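Local atomic coordinates of apical membrane antigen 1-like protein, soluble form (Toxoplasma gondii, PDB entry 3ZLE), a protein that may take part in host cell invasion by the parasite, as other members of the apicomplexan AMA1 family do. Residues F33-R38 / R44-K49. Numbering follows the deposited sequence.
Sequences FVDLGR and REVGGK
Arg38 and Glu45 pair at the base of a small antiparallel beta hairpin, strands 38-40 and 43-45, and a classic beta bulge, with Gly37 and Arg38 both facing Glu45, ends the ladder in the AMA1 ectodomain. The segments illustrate how a carboxylate can extend a pairing once the regular backbone bonds stop.

Backbone bonds come first: Arg38 N donates to Glu45 O over 3.0 Å, and Glu45 N faces Arg38 O in return, though as modelled that bond is doubtfully short. Beyond the bulge, the C-H at Val46 CA points at Asp35 O.

Asp35 then takes over. With CG anti to the backbone N (chi1 -179°), its carboxylate reaches two successive amides. Gly47 N comes to Asp35 OD1 from above the carboxylate plane at 2.8 Å, whereas Gly48 N meets the syn lone pair of OD2 of the same side chain at 2.7 Å. OD1 also receives Gly37 N nearly along its C-O axis, closing an Asx turn, and bonds to Ser30; these several bonds hold the buried carboxylate in a fixed orientation. Val46 CG1 packs against Asp35 CG at 3.4 Å.

Charged side chains finish the interface. Arg38 and Glu45 lie side by side, joined by a long salt bridge, Arg38 NH1 to Glu45 OE1 at 3.9 Å; OE1 is also hydrogen-bonded to Thr40 OG1, OE2 accepts from the backbone N of Lys145, and the Arg38 guanidinium makes a cation-pi contact with Phe205. Arg44, bent at chi3 (43°), lays one guanidinium face over Leu36 CB; its NH1 is held by Asp269 O. NH2 bonds weakly to Leu36 O, and a water accepting from Arg44 NE at 2.6 Å donates to that same carbonyl oxygen.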
ATOM      1  N   PHE A  33       1.892   3.849  -4.456  1.00 24.54           N
ATOM      2  CA  PHE A  33       0.889   4.908  -4.767  1.00 26.64           C
ATOM      3  C   PHE A  33       0.183   4.564  -6.071  1.00 22.89           C
ATOM      4  O   PHE A  33      -1.030   4.281  -6.082  1.00 23.32           O
ATOM      5  CB  PHE A  33       1.534   6.303  -4.815  1.00 24.88           C
ATOM      6  CG  PHE A  33       0.553   7.441  -5.087  1.00 30.32           C
ATOM      7  CD1 PHE A  33      -0.264   7.956  -4.054  1.00 26.38           C
ATOM      8  CD2 PHE A  33       0.557   8.092  -6.302  1.00 21.71           C
ATOM      9  CE1 PHE A  33      -1.146   9.006  -4.284  1.00 24.62           C
ATOM     10  CE2 PHE A  33      -0.329   9.157  -6.549  1.00 26.19           C
ATOM     11  CZ  PHE A  33      -1.187   9.617  -5.528  1.00 24.61           C
ATOM     12  N   VAL A  34       0.955   4.480  -7.156  1.00 27.17           N
ATOM     13  CA  VAL A  34       0.498   3.837  -8.389  1.00 22.60           C
ATOM     14  C   VAL A  34       1.381   2.617  -8.715  1.00 25.75           C
ATOM     15  O   VAL A  34       2.631   2.714  -8.780  1.00 25.06           O
ATOM     16  CB  VAL A  34       0.566   4.801  -9.578  1.00 26.62           C
ATOM     17  CG1 VAL A  34       0.430   4.017 -10.891  1.00 22.69           C
ATOM     18  CG2 VAL A  34      -0.514   5.871  -9.461  1.00 32.41           C
ATOM     19  N   ASP A  35       0.732   1.472  -8.834  1.00 22.69           N
ATOM     20  CA  ASP A  35       1.401   0.197  -9.069  1.00 21.11           C
ATOM     21  C   ASP A  35       1.271  -0.220 -10.515  1.00 18.52           C
ATOM     22  O   ASP A  35       0.220  -0.670 -10.957  1.00 19.84           O
ATOM     23  CB  ASP A  35       0.818  -0.875  -8.176  1.00 18.84           C
ATOM     24  CG  ASP A  35       1.478  -2.200  -8.361  1.00 28.07           C
ATOM     25  OD1 ASP A  35       2.130  -2.394  -9.432  1.00 23.94           O
ATOM     26  OD2 ASP A  35       1.376  -3.059  -7.423  1.00 21.79           O
ATOM     27  N   LEU A  36       2.348  -0.100 -11.272  1.00 19.18           N
ATOM     28  CA  LEU A  36       2.253  -0.531 -12.659  1.00 22.43           C
ATOM     29  C   LEU A  36       3.538  -1.204 -12.997  1.00 24.88           C
ATOM     30  O   LEU A  36       4.168  -0.888 -13.994  1.00 31.95           O
ATOM     31  CB  LEU A  36       1.930   0.661 -13.616  1.00 18.39           C
ATOM     32  CG  LEU A  36       0.535   1.287 -13.542  1.00 19.09           C
ATOM     33  CD1 LEU A  36       0.464   2.612 -14.342  1.00 22.47           C
ATOM     34  CD2 LEU A  36      -0.573   0.338 -14.004  1.00 18.32           C
ATOM     35  N   GLY A  37       3.924  -2.156 -12.155  1.00 27.95           N
ATOM     36  CA  GLY A  37       5.263  -2.690 -12.179  1.00 26.97           C
ATOM     37  C   GLY A  37       5.448  -3.789 -13.210  1.00 32.20           C
ATOM     38  O   GLY A  37       6.540  -4.327 -13.347  1.00 31.24           O
ATOM     39  N   ARG A  38       4.388  -4.122 -13.932  1.00 31.86           N
ATOM     40  CA  ARG A  38       4.449  -5.170 -14.952  1.00 35.13           C
ATOM     41  C   ARG A  38       3.887  -4.719 -16.291  1.00 37.12           C
ATOM     42  O   ARG A  38       3.039  -3.840 -16.347  1.00 40.69           O
ATOM     43  CB  ARG A  38       3.665  -6.367 -14.494  1.00 38.00           C
ATOM     44  CG  ARG A  38       4.432  -7.251 -13.543  1.00 45.37           C
ATOM     45  CD  ARG A  38       3.467  -8.250 -13.001  1.00 53.66           C
ATOM     46  NE  ARG A  38       4.149  -9.378 -12.398  1.00 67.31           N
ATOM     47  CZ  ARG A  38       4.204 -10.574 -12.951  1.00 51.63           C
ATOM     48  NH1 ARG A  38       3.677 -10.771 -14.155  1.00 50.07           N
ATOM     49  NH2 ARG A  38       4.778 -11.566 -12.302  1.00 50.90           N
ATOM     50  N   ARG A  44       0.637  -1.770 -19.286  1.00 32.43           N
ATOM     51  CA  ARG A  44       1.094  -1.751 -17.882  1.00 32.26           C
ATOM     52  C   ARG A  44       0.132  -2.530 -16.966  1.00 29.79           C
ATOM     53  O   ARG A  44      -1.093  -2.475 -17.127  1.00 25.67           O
ATOM     54  CB  ARG A  44       1.259  -0.309 -17.406  1.00 30.55           C
ATOM     55  CG  ARG A  44       1.802   0.575 -18.494  1.00 28.33           C
ATOM     56  CD  ARG A  44       2.628   1.729 -17.951  1.00 27.76           C
ATOM     57  NE  ARG A  44       3.516   1.303 -16.888  1.00 28.21           N
ATOM     58  CZ  ARG A  44       4.024   2.130 -15.977  1.00 30.11           C
ATOM     59  NH1 ARG A  44       3.750   3.430 -16.026  1.00 28.48           N
ATOM     60  NH2 ARG A  44       4.891   1.677 -15.096  1.00 21.45           N
ATOM     61  N   GLU A  45       0.696  -3.381 -16.123  1.00 24.95           N
ATOM     62  CA  GLU A  45      -0.103  -4.351 -15.374  1.00 26.49           C
ATOM     63  C   GLU A  45       0.263  -4.191 -13.892  1.00 24.08           C
ATOM     64  O   GLU A  45       1.440  -3.890 -13.573  1.00 25.64           O
ATOM     65  CB  GLU A  45       0.209  -5.760 -15.903  1.00 23.28           C
ATOM     66  CG  GLU A  45      -0.515  -6.896 -15.222  1.00 22.49           C
ATOM     67  CD  GLU A  45      -0.158  -8.244 -15.835  1.00 29.84           C
ATOM     68  OE1 GLU A  45       1.048  -8.549 -15.903  1.00 32.13           O
ATOM     69  OE2 GLU A  45      -1.078  -8.994 -16.260  1.00 33.05           O
ATOM     70  N   VAL A  46      -0.750  -4.186 -13.015  1.00 17.70           N
ATOM     71  CA  VAL A  46      -0.512  -3.986 -11.553  1.00 17.67           C
ATOM     72  C   VAL A  46       0.246  -5.178 -11.052  1.00 17.98           C
ATOM     73  O   VAL A  46      -0.159  -6.307 -11.292  1.00 21.03           O
ATOM     74  CB  VAL A  46      -1.851  -3.873 -10.741  1.00 22.19           C
ATOM     75  CG1 VAL A  46      -1.591  -3.488  -9.269  1.00 20.08           C
ATOM     76  CG2 VAL A  46      -2.778  -2.844 -11.377  1.00 22.77           C
ATOM     77  N   GLY A  47       1.323  -4.953 -10.292  1.00 21.55           N
ATOM     78  CA  GLY A  47       2.289  -6.019 -10.055  1.00 16.18           C
ATOM     79  C   GLY A  47       2.815  -6.304  -8.651  1.00 19.54           C
ATOM     80  O   GLY A  47       3.456  -7.310  -8.447  1.00 22.89           O
ATOM     81  N   GLY A  48       2.526  -5.446  -7.676  1.00 22.28           N
ATOM     82  CA  GLY A  48       3.117  -5.604  -6.337  1.00 18.72           C
ATOM     83  C   GLY A  48       2.657  -6.860  -5.632  1.00 23.92           C
ATOM     84  O   GLY A  48       1.512  -7.295  -5.803  1.00 25.27           O
ATOM     85  N   LYS A  49       3.513  -7.413  -4.790  1.00 21.81           N
ATOM     86  CA  LYS A  49       3.198  -8.661  -4.071  1.00 26.94           C
ATOM     87  C   LYS A  49       2.441  -8.449  -2.749  1.00 31.02           C
ATOM     88  O   LYS A  49       1.905  -9.425  -2.167  1.00 32.51           O
ATOM     89  CB  LYS A  49       4.488  -9.486  -3.841  1.00 23.91           C
ATOM     90  CG  LYS A  49       4.817 -10.415  -5.000  1.00 38.03           C
ATOM     91  CD  LYS A  49       6.285 -10.398  -5.403  1.00 47.09           C
ATOM     92  CE  LYS A  49       7.204 -10.061  -4.232  1.00 57.73           C
ATOM     93  NZ  LYS A  49       8.523 -10.749  -4.325  1.00 61.28           N
TER
HETATM   94  O   HOH W   1       4.733  -0.961 -16.907  1.00 49.58           O